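Local coordinates for glutathione s-transferase S2 (Nilaparvata lugens, PDB 5H5L), which acts as a glutathione-requiring prostaglandin D synthase of the sigma-class glutathione S-transferases, and probably also joins glutathione to electrophilic substrates, at the interface of chains A and B. Numbering follows the deposited sequence. Chains: chain A/B, Glutathione s-transferase S2.

Contact 1: the interface of chains A and B. Residues chain A 69, 89-90, 93; chain B 63, 65-66, 69.
Small carbons meet at the apolar centre: the methyl CB of B:Ala66 lies 3.7 Å from CB of A:Asp89 and also faces the backbone of A:Thr90. Alanine suits this place, since its short side chain lets helix 64-75 of chain B come close to helix 82-106 of chain A. Beside it, B:Gln63 lays its CG and CD along CB of A:Asp93, with CD 3.5 Å from that methylene, and its CB and CG pass close to OG1 of A:Thr90.

Farther out the two copies of Arg69 reach toward each other tip to tip. Their guanidinium groups stack with planes 21° apart, CZ of A:Arg69 lying over CZ of B:Arg69 at 3.5 Å. Like charges would repel here, and A:Asp89 probably offsets this by serving both. Its OD1 accepts a nearly straight bond from NE of A:Arg69 in the guanidinium plane, 2.9 Å long, while OD2 forms a salt bridge with NH1 of B:Arg69 at 3.0 Å, though the hydrogen bond in that pair is weak. Each arginine leaves its helix with CG anti to the backbone N (chi1 -179° in A:Arg69, -176° in B:Arg69) and bends at chi3, which helps bring the flat tips together.

Waters complete the rim. Water 3 joins both arginines to A:Asp93, and water 1 links A:Asp89 to the carbonyl O of B:Ala66. Water 2 sits in the guanidinium plane of B:Arg69, 2.8 Å from its NH1.

Contact 2: the interface of chains A and B. Residues chain A 66, 70, 73-74; chain B 82-83, 86.
Helix 64-74 of chain A packs here against the first turns of helix 82-106 of chain B, A:Tyr70 meeting B:Glu82, B:Trp83 and B:Leu86. The tyrosine carries much of the contact. With CG anti to the backbone N (chi1 169°), its ring reaches across to the partner helix. CD2 of B:Leu86 comes over one face of the ring, offset toward the rim and 3.8 Å from CG of A:Tyr70. The CD1 edge meets the backbone of B:Glu82, and the phenol OH lies 3.7 Å from CE3 of B:Trp83, so the two aromatic groups touch at their margins and do not stack. A flat, broad residue suits this place because face, edge and tip each find a different partner. An alanine here would probably open a gap beside B:Leu86 and leave the edge of the B:Trp83 indole without its neighbour.

The other branch of B:Leu86, CD1, lies 4.0 Å from CB of A:Ala66 and also touches its carbonyl O. At the polar end, CG of B:Glu82, anti to the carbonyl carbon (chi1 -52°), lies next to CB of A:Lys73, and the bend at chi2 (89°) swings the carboxylate toward A:Lys74. NZ of A:Lys74 donates to OE2 of B:Glu82 at 2.6 Å, a salt bridge in which NZ meets OE2 from above the carboxylate plane. The long lysine suits this reach, its CD and CE also running past OE2. The patch joins hydrophobic packing to a charge pair and helps hold the dimer together.

Contact 3: the interface of chains A and B. Residues chain A 90, 93-94, 97; chain B 48, 50, 63.
The loop residues B:Tyr48 and B:Gln63 face one side of helix 82-106 of chain A, B:Gln63 having a positive phi (81°) just ahead of helix 64-75, while A:Thr94 and A:Asp97 project from successive turns. The amide of B:Gln63 is the polar centre. Its NE2 gives a nearly straight hydrogen bond, 2.9 Å long, to the carboxylate OD2 of A:Asp97; this partner lies in the amide plane, although OD2 is approached from above its own carboxylate plane. NE2 also donates to OG1 of A:Thr94 at 3.2 Å, tilted from the amide plane. That hydroxyl passes its own hydrogen on to the carbonyl O of A:Thr90, 3.1 Å from OG1 of A:Thr94. Water 4 joins OE1 of B:Gln63 to OD2 of A:Asp93, so both ends of the amide have partners, which probably limits its rotation. Glutamine suits the site by offering donor and acceptor together.

A:Thr94 uses its other branch as well: CG2, anti to the backbone N, points at the B:Tyr48 ring and sits over its centre, 3.5 Å from CD1. B:Gln50, a glutathione-binding residue, is nearby but poorly ordered. B:Gln63 also lines the glutathione pocket, so the site probably ties the partner subunit to a loop that borders the active site.

Contact 1: the interface of chains A and B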
ATOM      1  N   ARG A  69      10.142   3.257   1.209  1.00 10.37           N
ATOM      2  CA  ARG A  69      10.626   2.238   2.148  1.00 12.55           C
ATOM      3  C   ARG A  69      12.027   1.768   1.787  1.00 12.06           C
ATOM      4  O   ARG A  69      12.885   1.621   2.664  1.00 12.50           O
ATOM      5  CB  ARG A  69       9.663   1.039   2.180  1.00 12.32           C
ATOM      6  CG  ARG A  69      10.093  -0.080   3.168  1.00 16.09           C
ATOM      7  CD  ARG A  69       9.171  -1.315   3.160  1.00 16.36           C
ATOM      8  NE  ARG A  69       7.782  -0.937   3.453  1.00 12.31           N
ATOM      9  CZ  ARG A  69       6.821  -0.844   2.539  1.00 12.98           C
ATOM     10  NH1 ARG A  69       7.070  -1.125   1.264  1.00 11.75           N
ATOM     11  NH2 ARG A  69       5.592  -0.500   2.912  1.00 13.01           N
ATOM     12  N   ASP A  89       5.147   0.354   8.669  1.00 13.34           N
ATOM     13  CA  ASP A  89       4.375  -0.040   7.485  1.00 12.11           C
ATOM     14  C   ASP A  89       2.875   0.051   7.741  1.00  9.73           C
ATOM     15  O   ASP A  89       2.104   0.441   6.861  1.00 13.07           O
ATOM     16  CB  ASP A  89       4.732  -1.477   7.074  1.00 10.77           C
ATOM     17  CG  ASP A  89       6.092  -1.620   6.458  1.00 11.22           C
ATOM     18  OD1 ASP A  89       6.767  -0.609   6.188  1.00 11.81           O
ATOM     19  OD2 ASP A  89       6.516  -2.792   6.251  1.00 12.44           O
ATOM     20  N   THR A  90       2.422  -0.337   8.929  1.00  9.47           N
ATOM     21  CA  THR A  90       0.992  -0.279   9.187  1.00 11.68           C
ATOM     22  C   THR A  90       0.505   1.168   9.187  1.00 13.05           C
ATOM     23  O   THR A  90      -0.533   1.468   8.596  1.00  9.40           O
ATOM     24  CB  THR A  90       0.623  -0.996  10.500  1.00 17.11           C
ATOM     25  OG1 THR A  90      -0.788  -1.151  10.568  1.00 19.18           O
ATOM     26  CG2 THR A  90       1.101  -0.238  11.704  1.00 14.62           C
ATOM     27  N   ASP A  93       0.330   2.393   5.524  1.00  9.83           N
ATOM     28  CA  ASP A  93      -0.780   1.843   4.740  1.00 13.49           C
ATOM     29  C   ASP A  93      -2.086   2.455   5.188  1.00 11.98           C
ATOM     30  O   ASP A  93      -2.935   2.734   4.350  1.00 11.47           O
ATOM     31  CB  ASP A  93      -0.871   0.324   4.832  1.00 13.29           C
ATOM     32  CG  ASP A  93       0.132  -0.399   3.917  1.00 19.22           C
ATOM     33  OD1 ASP A  93       0.826   0.243   3.076  1.00 17.27           O
ATOM     34  OD2 ASP A  93       0.286  -1.631   4.116  1.00 24.71           O
TER
ATOM     35  N   GLN B  63      -3.825  -3.560   8.528  1.00 11.62           N
ATOM     36  CA  GLN B  63      -3.272  -3.470   7.179  1.00 15.44           C
ATOM     37  C   GLN B  63      -2.744  -4.795   6.657  1.00 10.65           C
ATOM     38  O   GLN B  63      -1.662  -5.240   7.042  1.00 10.89           O
ATOM     39  CB  GLN B  63      -2.182  -2.390   7.122  1.00 10.67           C
ATOM     40  CG  GLN B  63      -2.819  -1.024   7.380  1.00 16.23           C
ATOM     41  CD  GLN B  63      -3.852  -0.644   6.301  1.00 18.87           C
ATOM     42  OE1 GLN B  63      -3.831  -1.154   5.177  1.00 12.75           O
ATOM     43  NE2 GLN B  63      -4.756   0.246   6.656  1.00 17.92           N
ATOM     44  N   THR B  65      -1.447  -5.787   3.821  1.00 10.92           N
ATOM     45  CA  THR B  65      -0.136  -5.822   3.174  1.00  9.76           C
ATOM     46  C   THR B  65       0.995  -5.737   4.197  1.00  9.82           C
ATOM     47  O   THR B  65       1.959  -6.510   4.122  1.00 10.57           O
ATOM     48  CB  THR B  65       0.001  -4.699   2.141  1.00 16.00           C
ATOM     49  OG1 THR B  65      -1.056  -4.777   1.174  1.00 17.06           O
ATOM     50  CG2 THR B  65       1.294  -4.812   1.373  1.00 15.22           C
ATOM     51  N   ALA B  66       0.905  -4.787   5.148  1.00 10.73           N
ATOM     52  CA  ALA B  66       1.951  -4.649   6.159  1.00 10.43           C
ATOM     53  C   ALA B  66       2.121  -5.943   6.940  1.00  9.92           C
ATOM     54  O   ALA B  66       3.255  -6.363   7.259  1.00  7.78           O
ATOM     55  CB  ALA B  66       1.620  -3.496   7.122  1.00 11.45           C
ATOM     56  N   ARG B  69       3.756  -8.808   4.838  1.00 12.30           N
ATOM     57  CA  ARG B  69       5.196  -8.616   4.709  1.00 11.59           C
ATOM     58  C   ARG B  69       5.905  -9.031   5.994  1.00 13.91           C
ATOM     59  O   ARG B  69       6.958  -9.671   5.957  1.00 12.18           O
ATOM     60  CB  ARG B  69       5.502  -7.145   4.371  1.00 12.11           C
ATOM     61  CG  ARG B  69       7.010  -6.842   4.103  1.00 15.79           C
ATOM     62  CD  ARG B  69       7.302  -5.311   3.861  1.00 16.20           C
ATOM     63  NE  ARG B  69       6.565  -4.842   2.679  1.00  9.74           N
ATOM     64  CZ  ARG B  69       5.466  -4.106   2.721  1.00 13.71           C
ATOM     65  NH1 ARG B  69       4.961  -3.698   3.890  1.00 11.72           N
ATOM     66  NH2 ARG B  69       4.851  -3.784   1.591  1.00 10.80           N
TER
HETATM   67  O   HOH W   1       5.550  -4.964   7.867  1.00 10.96           O
HETATM   68  O   HOH W   2       2.750  -2.084   4.163  1.00 15.29           O
HETATM   69  O   HOH W   3       3.072  -1.172   1.263  1.00 18.32           O

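Contact 2: the interface of chains A and B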
ATOM      1  N   ALA A  66       6.589   1.841  -1.820  1.00 11.01           N
ATOM      2  CA  ALA A  66       7.663   0.869  -1.985  1.00 11.03           C
ATOM      3  C   ALA A  66       9.021   1.543  -2.132  1.00 14.98           C
ATOM      4  O   ALA A  66      10.010   1.103  -1.532  1.00 10.82           O
ATOM      5  CB  ALA A  66       7.368  -0.010  -3.194  1.00  9.86           C
ATOM      6  N   TYR A  70      12.267   1.525   0.500  1.00 12.12           N
ATOM      7  CA  TYR A  70      13.589   1.119   0.017  1.00 12.35           C
ATOM      8  C   TYR A  70      14.641   2.156   0.362  1.00 13.21           C
ATOM      9  O   TYR A  70      15.677   1.834   0.972  1.00 11.40           O
ATOM     10  CB  TYR A  70      13.530   0.871  -1.485  1.00 11.24           C
ATOM     11  CG  TYR A  70      14.873   0.705  -2.169  1.00 12.38           C
ATOM     12  CD1 TYR A  70      15.551  -0.510  -2.108  1.00 20.12           C
ATOM     13  CD2 TYR A  70      15.431   1.733  -2.924  1.00 14.55           C
ATOM     14  CE1 TYR A  70      16.755  -0.688  -2.754  1.00 24.91           C
ATOM     15  CE2 TYR A  70      16.635   1.574  -3.562  1.00 23.53           C
ATOM     16  CZ  TYR A  70      17.302   0.351  -3.470  1.00 30.71           C
ATOM     17  OH  TYR A  70      18.503   0.133  -4.099  1.00 32.16           O
ATOM     18  N   LYS A  73      15.315   2.280   4.075  1.00 11.83           N
ATOM     19  CA  LYS A  73      16.219   1.256   4.587  1.00 19.08           C
ATOM     20  C   LYS A  73      17.677   1.609   4.274  1.00 18.32           C
ATOM     21  O   LYS A  73      18.539   1.548   5.153  1.00 15.29           O
ATOM     22  CB  LYS A  73      15.823  -0.097   4.011  1.00 18.44           C
ATOM     23  CG  LYS A  73      14.486  -0.591   4.613  1.00 24.99           C
ATOM     24  CD  LYS A  73      13.888  -1.820   3.966  1.00 37.65           C
ATOM     25  CE  LYS A  73      12.694  -2.319   4.799  1.00 37.56           C
ATOM     26  NZ  LYS A  73      11.940  -3.439   4.115  1.00 49.52           N
ATOM     27  N   LYS A  74      17.939   2.066   3.051  1.00 15.15           N
ATOM     28  CA  LYS A  74      19.251   2.577   2.644  1.00 15.86           C
ATOM     29  C   LYS A  74      19.715   3.739   3.510  1.00 25.44           C
ATOM     30  O   LYS A  74      20.921   3.890   3.767  1.00 15.70           O
ATOM     31  CB  LYS A  74      19.212   3.016   1.166  1.00 20.44           C
ATOM     32  CG  LYS A  74      19.306   1.876   0.162  1.00 30.81           C
ATOM     33  CD  LYS A  74      20.739   1.301   0.084  1.00 44.46           C
ATOM     34  CE  LYS A  74      20.983   0.517  -1.201  1.00 46.52           C
ATOM     35  NZ  LYS A  74      21.028  -0.949  -0.965  1.00 52.20           N
TER
ATOM     36  N   GLU B  82      17.769  -5.128   0.239  1.00 24.73           N
ATOM     37  CA  GLU B  82      16.717  -4.123   0.075  1.00 26.00           C
ATOM     38  C   GLU B  82      16.156  -4.138  -1.335  1.00 22.34           C
ATOM     39  O   GLU B  82      14.959  -3.890  -1.527  1.00 20.06           O
ATOM     40  CB  GLU B  82      17.207  -2.709   0.387  1.00 29.85           C
ATOM     41  CG  GLU B  82      17.888  -2.530   1.702  1.00 42.36           C
ATOM     42  CD  GLU B  82      19.361  -2.780   1.552  1.00 43.81           C
ATOM     43  OE1 GLU B  82      19.729  -3.968   1.612  1.00 30.90           O
ATOM     44  OE2 GLU B  82      20.121  -1.806   1.291  1.00 46.49           O
ATOM     45  N   TRP B  83      17.014  -4.372  -2.340  1.00 21.45           N
ATOM     46  CA  TRP B  83      16.545  -4.376  -3.721  1.00 26.59           C
ATOM     47  C   TRP B  83      15.557  -5.503  -3.945  1.00 20.53           C
ATOM     48  O   TRP B  83      14.525  -5.320  -4.601  1.00 19.58           O
ATOM     49  CB  TRP B  83      17.714  -4.504  -4.696  1.00 22.69           C
ATOM     50  CG  TRP B  83      17.260  -4.500  -6.106  1.00 20.51           C
ATOM     51  CD1 TRP B  83      17.058  -5.576  -6.898  1.00 18.65           C
ATOM     52  CD2 TRP B  83      16.904  -3.347  -6.892  1.00 15.33           C
ATOM     53  NE1 TRP B  83      16.600  -5.180  -8.125  1.00 23.47           N
ATOM     54  CE2 TRP B  83      16.497  -3.813  -8.143  1.00 22.39           C
ATOM     55  CE3 TRP B  83      16.898  -1.972  -6.648  1.00 23.80           C
ATOM     56  CZ2 TRP B  83      16.098  -2.957  -9.172  1.00 24.35           C
ATOM     57  CZ3 TRP B  83      16.501  -1.118  -7.664  1.00 23.75           C
ATOM     58  CH2 TRP B  83      16.107  -1.621  -8.915  1.00 22.92           C
ATOM     59  N   LEU B  86      12.355  -4.510  -2.516  1.00 15.27           N
ATOM     60  CA  LEU B  86      11.717  -3.540  -3.398  1.00 15.54           C
ATOM     61  C   LEU B  86      10.997  -4.246  -4.546  1.00 15.83           C
ATOM     62  O   LEU B  86       9.896  -3.856  -4.935  1.00 13.72           O
ATOM     63  CB  LEU B  86      12.730  -2.559  -3.955  1.00 11.67           C
ATOM     64  CG  LEU B  86      12.220  -1.460  -4.884  1.00 17.11           C
ATOM     65  CD1 LEU B  86      11.165  -0.582  -4.221  1.00  9.47           C
ATOM     66  CD2 LEU B  86      13.403  -0.600  -5.371  1.00 19.28           C
TER

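Contact 3: the interface of chains A and B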
ATOM      1  N   THR A  90       2.422  -0.337   8.929  1.00  9.47           N
ATOM      2  CA  THR A  90       0.992  -0.279   9.187  1.00 11.68           C
ATOM      3  C   THR A  90       0.505   1.168   9.187  1.00 13.05           C
ATOM      4  O   THR A  90      -0.533   1.468   8.596  1.00  9.40           O
ATOM      5  CB  THR A  90       0.623  -0.996  10.500  1.00 17.11           C
ATOM      6  OG1 THR A  90      -0.788  -1.151  10.568  1.00 19.18           O
ATOM      7  CG2 THR A  90       1.101  -0.238  11.704  1.00 14.62           C
ATOM      8  N   ASP A  93       0.330   2.393   5.524  1.00  9.83           N
ATOM      9  CA  ASP A  93      -0.780   1.843   4.740  1.00 13.49           C
ATOM     10  C   ASP A  93      -2.086   2.455   5.188  1.00 11.98           C
ATOM     11  O   ASP A  93      -2.935   2.734   4.350  1.00 11.47           O
ATOM     12  CB  ASP A  93      -0.871   0.324   4.832  1.00 13.29           C
ATOM     13  CG  ASP A  93       0.132  -0.399   3.917  1.00 19.22           C
ATOM     14  OD1 ASP A  93       0.826   0.243   3.076  1.00 17.27           O
ATOM     15  OD2 ASP A  93       0.286  -1.631   4.116  1.00 24.71           O
ATOM     16  N   THR A  94      -2.230   2.751   6.482  1.00 11.98           N
ATOM     17  CA  THR A  94      -3.436   3.436   6.938  1.00 14.87           C
ATOM     18  C   THR A  94      -3.491   4.841   6.355  1.00 14.11           C
ATOM     19  O   THR A  94      -4.537   5.281   5.867  1.00 13.90           O
ATOM     20  CB  THR A  94      -3.494   3.457   8.471  1.00 11.23           C
ATOM     21  OG1 THR A  94      -3.567   2.113   8.954  1.00 16.68           O
ATOM     22  CG2 THR A  94      -4.684   4.228   9.005  1.00 17.28           C
ATOM     23  N   ASP A  97      -4.758   4.567   3.022  1.00 14.69           N
ATOM     24  CA  ASP A  97      -6.228   4.494   2.999  1.00 15.36           C
ATOM     25  C   ASP A  97      -6.840   5.879   3.115  1.00 18.91           C
ATOM     26  O   ASP A  97      -7.767   6.237   2.379  1.00 19.00           O
ATOM     27  CB  ASP A  97      -6.712   3.624   4.139  1.00 14.67           C
ATOM     28  CG  ASP A  97      -6.526   2.163   3.867  1.00 22.11           C
ATOM     29  OD1 ASP A  97      -6.168   1.807   2.726  1.00 18.52           O
ATOM     30  OD2 ASP A  97      -6.739   1.386   4.810  1.00 19.98           O
TER
ATOM     31  N   TYR B  48      -9.028   1.468  13.051  1.00 20.51           N
ATOM     32  CA  TYR B  48      -9.375   2.467  12.052  1.00 22.22           C
ATOM     33  C   TYR B  48     -10.683   2.121  11.346  1.00 22.82           C
ATOM     34  O   TYR B  48     -10.936   2.611  10.236  1.00 25.46           O
ATOM     35  CB  TYR B  48      -8.211   2.643  11.061  1.00 26.14           C
ATOM     36  CG  TYR B  48      -7.064   3.437  11.665  1.00 25.00           C
ATOM     37  CD1 TYR B  48      -6.997   4.827  11.532  1.00 21.96           C
ATOM     38  CD2 TYR B  48      -6.050   2.806  12.381  1.00 24.12           C
ATOM     39  CE1 TYR B  48      -5.952   5.545  12.092  1.00 17.10           C
ATOM     40  CE2 TYR B  48      -4.980   3.553  12.935  1.00 17.20           C
ATOM     41  CZ  TYR B  48      -4.968   4.912  12.809  1.00 20.11           C
ATOM     42  OH  TYR B  48      -3.927   5.651  13.354  1.00 21.47           O
ATOM     43  N   GLN B  50     -11.805  -0.843  10.168  1.00 28.83           N
ATOM     44  CA  GLN B  50     -11.772  -1.832   9.106  1.00 28.62           C
ATOM     45  C   GLN B  50     -11.104  -3.089   9.628  1.00 21.66           C
ATOM     46  O   GLN B  50     -10.439  -3.092  10.665  1.00 21.77           O
ATOM     47  CB  GLN B  50     -11.064  -1.300   7.821  1.00 34.52           C
ATOM     48  CG  GLN B  50     -11.838  -0.137   7.128  1.00 34.33           C
ATOM     49  CD  GLN B  50     -11.547   0.005   5.636  1.00 43.94           C
ATOM     50  OE1 GLN B  50     -10.392   0.020   5.209  1.00 31.00           O
ATOM     51  NE2 GLN B  50     -12.605   0.134   4.838  1.00 48.58           N
ATOM     52  N   GLN B  63      -3.825  -3.560   8.528  1.00 11.62           N
ATOM     53  CA  GLN B  63      -3.272  -3.470   7.179  1.00 15.44           C
ATOM     54  C   GLN B  63      -2.744  -4.795   6.657  1.00 10.65           C
ATOM     55  O   GLN B  63      -1.662  -5.240   7.042  1.00 10.89           O
ATOM     56  CB  GLN B  63      -2.182  -2.390   7.122  1.00 10.67           C
ATOM     57  CG  GLN B  63      -2.819  -1.024   7.380  1.00 16.23           C
ATOM     58  CD  GLN B  63      -3.852  -0.644   6.301  1.00 18.87           C
ATOM     59  OE1 GLN B  63      -3.831  -1.154   5.177  1.00 12.75           O
ATOM     60  NE2 GLN B  63      -4.756   0.246   6.656  1.00 17.92           N
TER
HETATM   61  O   HOH W   4      -2.323  -2.913   3.710  1.00 18.61           O

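Contact 1 lies between the others: its C-alpha centre is about 8 Å from that of contact 3 and about 14 Å from that of contact 2, while contacts 2 and 3 are about 21 Å apart. Contacts 1 and 3 share A:Thr90, A:Asp93 and B:Gln63. Helix 82-106 serves all three, from chain A in contacts 1 and 3 and chain B in contact 2; helix 64-74 of chain A serves contacts 1 and 2, its chain B counterpart contact 1. Two-fold symmetry gives each a twin. Together they mark a line of contacts along the dimer interface, reaching at contact 3 a residue that lines the glutathione pocket.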